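Local coordinates for CYCLIN domain-containing protein (Chaetomium thermophilum, PDB 6Z3U), which serves as the cyclin H subunit of the CDK-activating kinase complex, where with MAT1 it activates the kinase CDK7, at the interface of chains A and B and the interface of chains A and C. Sequence-based numbering; all coordinates share one arbitrary frame. Chains: chain A, CYCLIN domain-containing protein; chain B, RING-type domain-containing protein; chain C, Protein kinase domain-containing protein.

Contact 1: the interface of chains A and B. Residues chain A 194, 197-198, 201; chain B 19, 21-22, 51.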
ATOM      1  N   GLY A 194      15.525  -1.630  11.835  1.00 70.79           N
ATOM      2  CA  GLY A 194      16.618  -1.561  10.879  1.00 61.40           C
ATOM      3  C   GLY A 194      17.813  -0.801  11.420  1.00 63.99           C
ATOM      4  O   GLY A 194      18.963  -1.183  11.185  1.00 64.38           O
ATOM      5  N   MET A 197      20.053  -2.942  13.843  1.00 69.76           N
ATOM      6  CA  MET A 197      20.980  -3.885  13.227  1.00 62.17           C
ATOM      7  C   MET A 197      22.266  -3.193  12.790  1.00 72.97           C
ATOM      8  O   MET A 197      23.361  -3.743  12.957  1.00 77.57           O
ATOM      9  CB  MET A 197      20.309  -4.595  12.053  1.00 60.69           C
ATOM     10  CG  MET A 197      19.216  -5.555  12.497  1.00 59.77           C
ATOM     11  SD  MET A 197      18.339  -6.361  11.147  1.00 57.99           S
ATOM     12  CE  MET A 197      17.443  -4.990  10.426  1.00 55.60           C
ATOM     13  N   GLU A 198      22.159  -1.987  12.227  1.00 68.04           N
ATOM     14  CA  GLU A 198      23.365  -1.255  11.849  1.00 70.67           C
ATOM     15  C   GLU A 198      24.241  -0.984  13.067  1.00 76.46           C
ATOM     16  O   GLU A 198      25.475  -1.012  12.972  1.00 76.02           O
ATOM     17  CB  GLU A 198      22.991   0.053  11.150  1.00 69.06           C
ATOM     18  CG  GLU A 198      24.187   0.916  10.759  1.00 84.02           C
ATOM     19  CD  GLU A 198      25.154   0.206   9.831  1.00 93.34           C
ATOM     20  OE1 GLU A 198      24.689  -0.477   8.894  1.00 85.65           O
ATOM     21  OE2 GLU A 198      26.380   0.330  10.043  1.00 95.82           O
ATOM     22  N   THR A 201      26.418  -4.018  14.490  1.00 91.12           N
ATOM     23  CA  THR A 201      27.683  -4.321  13.833  1.00 88.24           C
ATOM     24  C   THR A 201      28.870  -3.658  14.521  1.00 82.85           C
ATOM     25  O   THR A 201      30.008  -4.091  14.313  1.00 88.60           O
ATOM     26  CB  THR A 201      27.635  -3.887  12.364  1.00 80.87           C
ATOM     27  OG1 THR A 201      27.601  -2.457  12.279  1.00 78.72           O
ATOM     28  CG2 THR A 201      26.402  -4.462  11.676  1.00 74.54           C
TER
ATOM     29  N   ARG B  19      24.242  -5.727   4.141  1.00 57.83           N
ATOM     30  CA  ARG B  19      25.243  -6.782   4.128  1.00 60.15           C
ATOM     31  C   ARG B  19      24.750  -8.001   4.900  1.00 70.85           C
ATOM     32  O   ARG B  19      23.747  -7.960   5.619  1.00 58.11           O
ATOM     33  CB  ARG B  19      26.584  -6.282   4.691  1.00 63.36           C
ATOM     34  CG  ARG B  19      26.511  -5.464   5.975  1.00 74.95           C
ATOM     35  CD  ARG B  19      27.091  -4.065   5.780  1.00 74.39           C
ATOM     36  NE  ARG B  19      27.606  -3.497   7.025  1.00 73.23           N
ATOM     37  CZ  ARG B  19      26.924  -2.689   7.833  1.00 86.22           C
ATOM     38  NH1 ARG B  19      27.497  -2.234   8.939  1.00 73.84           N
ATOM     39  NH2 ARG B  19      25.678  -2.333   7.544  1.00 84.54           N
ATOM     40  N   GLU B  21      25.876  -9.629   7.410  1.00 69.45           N
ATOM     41  CA  GLU B  21      26.013  -9.706   8.859  1.00 71.87           C
ATOM     42  C   GLU B  21      24.834  -9.098   9.611  1.00 70.20           C
ATOM     43  O   GLU B  21      24.740  -9.285  10.829  1.00 74.05           O
ATOM     44  CB  GLU B  21      27.299  -9.006   9.307  1.00 75.90           C
ATOM     45  CG  GLU B  21      27.270  -7.493   9.146  1.00 75.26           C
ATOM     46  CD  GLU B  21      28.588  -6.839   9.509  1.00 91.39           C
ATOM     47  OE1 GLU B  21      29.478  -6.765   8.634  1.00103.93           O
ATOM     48  OE2 GLU B  21      28.733  -6.397  10.668  1.00 88.76           O
ATOM     49  N   LEU B  22      23.943  -8.383   8.931  1.00 70.59           N
ATOM     50  CA  LEU B  22      22.807  -7.773   9.609  1.00 59.42           C
ATOM     51  C   LEU B  22      21.839  -8.845  10.095  1.00 62.33           C
ATOM     52  O   LEU B  22      21.450  -9.737   9.335  1.00 73.23           O
ATOM     53  CB  LEU B  22      22.094  -6.799   8.672  1.00 56.93           C
ATOM     54  CG  LEU B  22      22.914  -5.594   8.208  1.00 58.02           C
ATOM     55  CD1 LEU B  22      22.146  -4.788   7.176  1.00 55.57           C
ATOM     56  CD2 LEU B  22      23.295  -4.715   9.388  1.00 62.08           C
ATOM     57  N   MET B  51      16.092  -1.468   6.424  1.00 50.77           N
ATOM     58  CA  MET B  51      17.221  -0.577   6.177  1.00 53.82           C
ATOM     59  C   MET B  51      16.834   0.574   5.256  1.00 51.93           C
ATOM     60  O   MET B  51      17.267   1.715   5.460  1.00 51.60           O
ATOM     61  CB  MET B  51      18.385  -1.371   5.584  1.00 50.38           C
ATOM     62  CG  MET B  51      19.018  -2.353   6.556  1.00 53.30           C
ATOM     63  SD  MET B  51      19.905  -1.540   7.897  1.00 61.31           S
ATOM     64  CE  MET B  51      21.459  -1.161   7.092  1.00 61.71           C
TER
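A:Glu198 sets CG anti to its backbone N (chi1 178°) and then bends at chi2, which presents its carboxylate to B:Arg19, whose chain leaves with CG between the backbone N and the carbonyl carbon (chi1 45°) and bends at chi2. The two side chains cross at about a right angle, yet carboxylate and guanidinium lie nearly coplanar. Their salt bridge is end-on and two-pronged: NH2 of B:Arg19 reaches OE1 of A:Glu198 at 2.5 Å, and NH1 of B:Arg19 reaches OE2 of A:Glu198 at 3.0 Å. Both oxygens are met on the syn side; the OE1 bond runs within the guanidinium plane, whereas the OE2 bond is tilted from it. The pairing therefore fixes the rotation of both flat groups. A:Thr201 lies beside it, its hydroxyl OG1 turned back to O of A:Glu198 at 2.7 Å, which leaves the methyl CG2 to pack against CD2 of B:Leu22 at 3.9 Å. CD2 of B:Leu22 also touches CB of A:Met197 at 4.0 Å. One turn back toward the start of helix 189-200, the sulfur SD of B:Met51 sits 3.4 Å from O of A:Gly194. The patch joins the end of this cyclin helix to the MAT1 chain through an ion pair flanked by apolar contacts, and so helps hold the two regulatory subunits together.

Contact 2: the interface of chains A and B. Residues chain A 6-9, 259; chain B 13-16, 55.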
ATOM      1  N   ALA A   6      20.685  11.772  -2.441  1.00 73.28           N
ATOM      2  CA  ALA A   6      20.607  10.344  -2.170  1.00 68.11           C
ATOM      3  C   ALA A   6      19.476   9.703  -2.963  1.00 65.63           C
ATOM      4  O   ALA A   6      18.410  10.296  -3.150  1.00 65.93           O
ATOM      5  CB  ALA A   6      20.398  10.099  -0.676  1.00 66.11           C
ATOM      6  N   SER A   7      19.712   8.473  -3.426  1.00 66.93           N
ATOM      7  CA  SER A   7      18.696   7.776  -4.208  1.00 66.28           C
ATOM      8  C   SER A   7      17.512   7.357  -3.345  1.00 66.61           C
ATOM      9  O   SER A   7      16.376   7.326  -3.832  1.00 65.26           O
ATOM     10  CB  SER A   7      19.309   6.557  -4.894  1.00 69.03           C
ATOM     11  OG  SER A   7      19.932   5.706  -3.949  1.00 75.15           O
ATOM     12  N   GLU A   8      17.751   7.022  -2.074  1.00 75.41           N
ATOM     13  CA  GLU A   8      16.641   6.685  -1.189  1.00 71.15           C
ATOM     14  C   GLU A   8      15.819   7.918  -0.832  1.00 66.57           C
ATOM     15  O   GLU A   8      14.628   7.798  -0.522  1.00 69.04           O
ATOM     16  CB  GLU A   8      17.150   6.008   0.085  1.00 62.70           C
ATOM     17  CG  GLU A   8      18.120   6.838   0.913  1.00 59.61           C
ATOM     18  CD  GLU A   8      19.567   6.489   0.648  1.00 62.30           C
ATOM     19  OE1 GLU A   8      19.952   6.389  -0.535  1.00 64.29           O
ATOM     20  OE2 GLU A   8      20.320   6.314   1.628  1.00 63.04           O
ATOM     21  N   ASP A   9      16.434   9.105  -0.857  1.00 66.14           N
ATOM     22  CA  ASP A   9      15.678  10.331  -0.622  1.00 66.81           C
ATOM     23  C   ASP A   9      14.807  10.678  -1.824  1.00 67.18           C
ATOM     24  O   ASP A   9      13.667  11.129  -1.663  1.00 68.10           O
ATOM     25  CB  ASP A   9      16.627  11.487  -0.299  1.00 69.00           C
ATOM     26  CG  ASP A   9      17.343  11.305   1.029  1.00 71.40           C
ATOM     27  OD1 ASP A   9      17.006  10.357   1.769  1.00 69.88           O
ATOM     28  OD2 ASP A   9      18.242  12.116   1.336  1.00 71.68           O
ATOM     29  N   THR A 259      27.658   7.098   9.172  1.00 87.86           N
ATOM     30  CA  THR A 259      27.264   7.073   7.766  1.00 74.81           C
ATOM     31  C   THR A 259      27.866   8.243   6.996  1.00 90.51           C
ATOM     32  O   THR A 259      28.261   8.087   5.835  1.00101.28           O
ATOM     33  CB  THR A 259      25.741   7.090   7.647  1.00 71.06           C
ATOM     34  OG1 THR A 259      25.227   8.307   8.202  1.00 71.09           O
ATOM     35  CG2 THR A 259      25.139   5.907   8.385  1.00 69.47           C
TER
ATOM     36  N   PRO B  13      21.213   2.037  -3.038  1.00 70.64           N
ATOM     37  CA  PRO B  13      21.266   2.965  -1.903  1.00 74.04           C
ATOM     38  C   PRO B  13      22.599   3.694  -1.836  1.00 76.62           C
ATOM     39  O   PRO B  13      23.639   3.179  -2.250  1.00 77.41           O
ATOM     40  CB  PRO B  13      21.056   2.055  -0.686  1.00 75.63           C
ATOM     41  CG  PRO B  13      21.445   0.697  -1.151  1.00 73.82           C
ATOM     42  CD  PRO B  13      21.059   0.639  -2.595  1.00 70.15           C
ATOM     43  N   SER B  14      22.553   4.916  -1.305  1.00 66.52           N
ATOM     44  CA  SER B  14      23.710   5.801  -1.268  1.00 62.35           C
ATOM     45  C   SER B  14      24.394   5.827   0.094  1.00 57.64           C
ATOM     46  O   SER B  14      25.623   5.741   0.168  1.00 69.12           O
ATOM     47  CB  SER B  14      23.289   7.223  -1.661  1.00 63.34           C
ATOM     48  OG  SER B  14      22.714   7.248  -2.956  1.00 72.54           O
ATOM     49  N   ARG B  15      23.625   5.938   1.175  1.00 56.63           N
ATOM     50  CA  ARG B  15      24.181   6.119   2.508  1.00 58.33           C
ATOM     51  C   ARG B  15      24.224   4.833   3.321  1.00 58.37           C
ATOM     52  O   ARG B  15      24.699   4.855   4.460  1.00 60.02           O
ATOM     53  CB  ARG B  15      23.368   7.166   3.277  1.00 57.71           C
ATOM     54  CG  ARG B  15      23.240   8.500   2.568  1.00 57.76           C
ATOM     55  CD  ARG B  15      22.943   9.624   3.544  1.00 58.44           C
ATOM     56  NE  ARG B  15      22.651  10.874   2.849  1.00 71.91           N
ATOM     57  CZ  ARG B  15      21.462  11.184   2.337  1.00 72.22           C
ATOM     58  NH1 ARG B  15      20.445  10.336   2.434  1.00 68.20           N
ATOM     59  NH2 ARG B  15      21.290  12.344   1.719  1.00 71.78           N
ATOM     60  N   TYR B  16      23.743   3.720   2.773  1.00 58.19           N
ATOM     61  CA  TYR B  16      23.728   2.469   3.514  1.00 62.26           C
ATOM     62  C   TYR B  16      23.922   1.305   2.557  1.00 59.73           C
ATOM     63  O   TYR B  16      23.788   1.441   1.338  1.00 62.43           O
ATOM     64  CB  TYR B  16      22.424   2.300   4.305  1.00 61.13           C
ATOM     65  CG  TYR B  16      21.215   1.981   3.453  1.00 61.25           C
ATOM     66  CD1 TYR B  16      20.443   2.994   2.899  1.00 58.56           C
ATOM     67  CD2 TYR B  16      20.835   0.665   3.217  1.00 56.27           C
ATOM     68  CE1 TYR B  16      19.335   2.706   2.126  1.00 49.18           C
ATOM     69  CE2 TYR B  16      19.728   0.369   2.447  1.00 51.19           C
ATOM     70  CZ  TYR B  16      18.981   1.392   1.905  1.00 47.75           C
ATOM     71  OH  TYR B  16      17.879   1.101   1.135  1.00 45.85           O
ATOM     72  N   PHE B  55      16.723   4.805   6.336  1.00 53.01           N
ATOM     73  CA  PHE B  55      17.496   5.853   5.690  1.00 56.30           C
ATOM     74  C   PHE B  55      16.726   6.612   4.619  1.00 58.90           C
ATOM     75  O   PHE B  55      17.208   7.655   4.163  1.00 61.16           O
ATOM     76  CB  PHE B  55      18.767   5.265   5.055  1.00 57.49           C
ATOM     77  CG  PHE B  55      19.794   4.814   6.055  1.00 58.38           C
ATOM     78  CD1 PHE B  55      19.736   3.544   6.606  1.00 57.02           C
ATOM     79  CD2 PHE B  55      20.824   5.658   6.438  1.00 57.37           C
ATOM     80  CE1 PHE B  55      20.683   3.127   7.525  1.00 55.41           C
ATOM     81  CE2 PHE B  55      21.773   5.247   7.355  1.00 59.45           C
ATOM     82  CZ  PHE B  55      21.703   3.980   7.899  1.00 59.98           C
TER
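Charge pairing joins B:Arg15 to A:Asp9 in the N-terminal helix 7-12 of the cyclin. The extended arginine chain brings NH1 and NH2 end-on to a single carboxylate oxygen: NH1 of B:Arg15 lies 3.0 Å and NH2 of B:Arg15 3.1 Å from OD2 of A:Asp9. That oxygen sits in the guanidinium plane, but both nitrogens approach from the same face, above the carboxylate plane. An alanine in place of B:Arg15 would probably leave the carboxylate of A:Asp9 without its charged mate. Hydrogen bonds given by backbone N-H groups come next. A:Glu8, bent at chi2 (-98°), accepts from N of B:Ser14 through OE1 at 3.1 Å, on the syn side and close to the carboxylate plane; N of A:Ser7 donates to the hydroxyl OG of B:Ser14 at 3.3 Å, nearly straight at 172°. In van der Waals contact, the side chain of A:Glu8 runs past that of B:Tyr16 the opposite way, carboxylate and ring planes 83° apart. As an apolar pair, A:Thr259 and B:Phe55 meet tip to tip, with CG2 of A:Thr259 3.6 Å from CE2 of B:Phe55. MAT1 residues thus engage both the N-terminal segment of the cyclin and its helix 249-261, tying these separate elements to one partner.

Contact 3: the interface of chains A and C. Residues chain A 173, 176, 181; chain C 85, 134, 142, 160-162, 167-168.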
ATOM      1  N   PHE A 173     -16.373   6.267   3.192  1.00 43.07           N
ATOM      2  CA  PHE A 173     -16.040   6.968   1.956  1.00 42.77           C
ATOM      3  C   PHE A 173     -15.733   8.435   2.223  1.00 33.54           C
ATOM      4  O   PHE A 173     -14.877   9.029   1.559  1.00 33.11           O
ATOM      5  CB  PHE A 173     -17.180   6.838   0.948  1.00 38.68           C
ATOM      6  CG  PHE A 173     -16.807   7.271  -0.441  1.00 44.47           C
ATOM      7  CD1 PHE A 173     -15.784   6.635  -1.127  1.00 48.75           C
ATOM      8  CD2 PHE A 173     -17.475   8.314  -1.062  1.00 46.85           C
ATOM      9  CE1 PHE A 173     -15.434   7.028  -2.404  1.00 48.08           C
ATOM     10  CE2 PHE A 173     -17.130   8.713  -2.339  1.00 49.50           C
ATOM     11  CZ  PHE A 173     -16.108   8.069  -3.012  1.00 50.17           C
ATOM     12  N   CYS A 176     -12.232   8.618   3.139  1.00 38.85           N
ATOM     13  CA  CYS A 176     -11.364   8.390   1.989  1.00 37.03           C
ATOM     14  C   CYS A 176     -11.125   9.686   1.227  1.00 34.45           C
ATOM     15  O   CYS A 176      -9.991   9.987   0.837  1.00 38.50           O
ATOM     16  CB  CYS A 176     -11.977   7.326   1.080  1.00 43.87           C
ATOM     17  SG  CYS A 176     -10.820   6.591  -0.097  1.00 44.03           S
ATOM     18  N   PHE A 181      -7.472  10.279  -0.774  1.00 32.28           N
ATOM     19  CA  PHE A 181      -7.249   9.000  -1.440  1.00 31.08           C
ATOM     20  C   PHE A 181      -5.811   8.511  -1.304  1.00 31.00           C
ATOM     21  O   PHE A 181      -5.371   7.650  -2.072  1.00 30.86           O
ATOM     22  CB  PHE A 181      -7.629   9.089  -2.922  1.00 34.39           C
ATOM     23  CG  PHE A 181      -9.013   9.621  -3.161  1.00 33.26           C
ATOM     24  CD1 PHE A 181     -10.109   8.775  -3.125  1.00 33.35           C
ATOM     25  CD2 PHE A 181      -9.220  10.966  -3.417  1.00 35.39           C
ATOM     26  CE1 PHE A 181     -11.383   9.259  -3.345  1.00 36.07           C
ATOM     27  CE2 PHE A 181     -10.494  11.457  -3.636  1.00 40.21           C
ATOM     28  CZ  PHE A 181     -11.576  10.602  -3.600  1.00 41.50           C
TER
ATOM     29  N   ASN C  85     -12.696  18.264  -5.479  1.00 65.89           N
ATOM     30  CA  ASN C  85     -12.926  17.037  -6.234  1.00 58.63           C
ATOM     31  C   ASN C  85     -13.624  17.333  -7.553  1.00 66.33           C
ATOM     32  O   ASN C  85     -13.321  16.711  -8.577  1.00 77.61           O
ATOM     33  CB  ASN C  85     -13.751  16.047  -5.410  1.00 63.71           C
ATOM     34  CG  ASN C  85     -12.891  15.010  -4.706  1.00 67.07           C
ATOM     35  OD1 ASN C  85     -11.956  14.460  -5.290  1.00 60.32           O
ATOM     36  ND2 ASN C  85     -13.213  14.730  -3.448  1.00 69.72           N
ATOM     37  N   MET C 134     -16.306  -0.453   1.728  1.00 53.86           N
ATOM     38  CA  MET C 134     -15.464  -0.416   0.538  1.00 50.28           C
ATOM     39  C   MET C 134     -14.811  -1.773   0.299  1.00 42.44           C
ATOM     40  O   MET C 134     -14.263  -2.386   1.220  1.00 45.76           O
ATOM     41  CB  MET C 134     -14.394   0.668   0.685  1.00 42.59           C
ATOM     42  CG  MET C 134     -13.621   0.937  -0.600  1.00 39.32           C
ATOM     43  SD  MET C 134     -12.551   2.393  -0.557  1.00 50.56           S
ATOM     44  CE  MET C 134     -13.627   3.629   0.174  1.00 35.89           C
ATOM     45  N   LEU C 142      -6.241   1.409  -5.054  1.00 27.83           N
ATOM     46  CA  LEU C 142      -6.000   2.812  -4.732  1.00 33.45           C
ATOM     47  C   LEU C 142      -4.651   2.997  -4.049  1.00 33.17           C
ATOM     48  O   LEU C 142      -3.947   3.982  -4.301  1.00 35.04           O
ATOM     49  CB  LEU C 142      -7.131   3.332  -3.845  1.00 33.40           C
ATOM     50  CG  LEU C 142      -7.522   4.803  -3.978  1.00 29.05           C
ATOM     51  CD1 LEU C 142      -7.739   5.177  -5.431  1.00 34.14           C
ATOM     52  CD2 LEU C 142      -8.777   5.082  -3.164  1.00 30.03           C
ATOM     53  N   VAL C 160      -7.266  10.546  -9.211  1.00 31.78           N
ATOM     54  CA  VAL C 160      -8.389   9.951  -8.495  1.00 31.99           C
ATOM     55  C   VAL C 160      -9.308  11.076  -8.044  1.00 33.18           C
ATOM     56  O   VAL C 160      -8.842  12.095  -7.525  1.00 35.41           O
ATOM     57  CB  VAL C 160      -7.929   9.120  -7.281  1.00 31.18           C
ATOM     58  CG1 VAL C 160      -9.126   8.524  -6.553  1.00 31.57           C
ATOM     59  CG2 VAL C 160      -6.979   8.025  -7.719  1.00 30.07           C
ATOM     60  N   PHE C 161     -10.611  10.892  -8.239  1.00 33.94           N
ATOM     61  CA  PHE C 161     -11.592  11.861  -7.779  1.00 37.30           C
ATOM     62  C   PHE C 161     -12.881  11.130  -7.438  1.00 43.83           C
ATOM     63  O   PHE C 161     -13.148  10.034  -7.936  1.00 44.02           O
ATOM     64  CB  PHE C 161     -11.856  12.945  -8.832  1.00 54.18           C
ATOM     65  CG  PHE C 161     -12.418  12.414 -10.123  1.00 57.91           C
ATOM     66  CD1 PHE C 161     -13.782  12.210 -10.269  1.00 58.47           C
ATOM     67  CD2 PHE C 161     -11.586  12.126 -11.192  1.00 55.46           C
ATOM     68  CE1 PHE C 161     -14.302  11.720 -11.453  1.00 54.46           C
ATOM     69  CE2 PHE C 161     -12.103  11.639 -12.380  1.00 52.26           C
ATOM     70  CZ  PHE C 161     -13.462  11.437 -12.509  1.00 53.39           C
ATOM     71  N   SER C 162     -13.685  11.760  -6.589  1.00 55.00           N
ATOM     72  CA  SER C 162     -14.964  11.208  -6.167  1.00 54.68           C
ATOM     73  C   SER C 162     -16.083  11.800  -7.013  1.00 61.06           C
ATOM     74  O   SER C 162     -16.049  12.982  -7.370  1.00 60.49           O
ATOM     75  CB  SER C 162     -15.211  11.488  -4.685  1.00 38.68           C
ATOM     76  OG  SER C 162     -15.220  12.880  -4.430  1.00 47.60           O
ATOM     77  N   ASN C 167     -19.354   7.840  -5.781  1.00 66.62           N
ATOM     78  CA  ASN C 167     -18.643   6.721  -6.376  1.00 57.87           C
ATOM     79  C   ASN C 167     -17.180   7.088  -6.584  1.00 53.69           C
ATOM     80  O   ASN C 167     -16.813   8.263  -6.663  1.00 51.35           O
ATOM     81  CB  ASN C 167     -19.276   6.306  -7.707  1.00 62.48           C
ATOM     82  CG  ASN C 167     -20.353   5.255  -7.534  1.00 72.80           C
ATOM     83  OD1 ASN C 167     -20.812   4.995  -6.420  1.00 76.63           O
ATOM     84  ND2 ASN C 167     -20.755   4.633  -8.636  1.00 86.29           N
ATOM     85  N   LEU C 168     -16.344   6.061  -6.666  1.00 52.17           N
ATOM     86  CA  LEU C 168     -14.906   6.229  -6.815  1.00 44.52           C
ATOM     87  C   LEU C 168     -14.526   6.133  -8.287  1.00 45.15           C
ATOM     88  O   LEU C 168     -14.992   5.234  -8.997  1.00 54.73           O
ATOM     89  CB  LEU C 168     -14.156   5.176  -6.003  1.00 47.21           C
ATOM     90  CG  LEU C 168     -12.638   5.329  -5.936  1.00 44.87           C
ATOM     91  CD1 LEU C 168     -12.260   6.645  -5.276  1.00 41.14           C
ATOM     92  CD2 LEU C 168     -12.020   4.156  -5.194  1.00 41.06           C
TER
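A:Phe181 of the cyclin fold meets the N-terminal lobe of the CDK-type kinase, where helix 136-148, carrying C:Leu142, is the αC helix on which cyclins dock and whose placement goes with CDK activation. At its base, CB of A:Phe181 lies 4.0 Å from CG1 of C:Val160. The torsion at chi1 (-53°) sets CG anti to the carbonyl carbon and directs the ring over strand 157-162. CG1 of C:Val160 covers one face in a CH-pi contact, 3.7 Å from the ring centroid and displaced toward the rim; the backbone O of A:Cys176 lies over the opposite face, likewise off-centre. Around the ring, CD1 of A:Phe181 meets CD2 of C:Leu142 at 3.9 Å, and CE1 of A:Phe181 meets CD1 of C:Leu168 at 3.4 Å, the latter two chains running antiparallel alongside one another. On the other flank, CE2 of A:Phe181 comes 3.7 Å from the amide oxygen OD1 of C:Asn85, a tip-to-tip approach with ring and amide planes 68° apart. At the tip, CZ of A:Phe181 abuts CB of C:Ser162 at 3.9 Å, in the plane of the ring, off its rim. A second phenylalanine, A:Phe173, extends from helix 172-178 with CG anti to its backbone N (chi1 -168°) and turns its ring edge toward the methyl CE of C:Met134, 3.9 Å from CD1 of A:Phe173.

Contact 1 and contact 2 are neighbours on the surface between cyclin and MAT1, their C-alpha centres about 14 Å apart. Helix 43-55 of chain B enters both, supplying B:Met51 to contact 1 and B:Phe55 to contact 2. Contact 3 belongs to the kinase interface, about 40 Å from the centre of contact 1 and 34 Å from that of contact 2, and shares no residue with either. Its centre is about 22 Å from C:Asp220, the catalytic-loop aspartate of the HRD motif, so any influence on catalysis is likely to be indirect. The cyclin thus binds its two partners through distinct surfaces within one ternary complex.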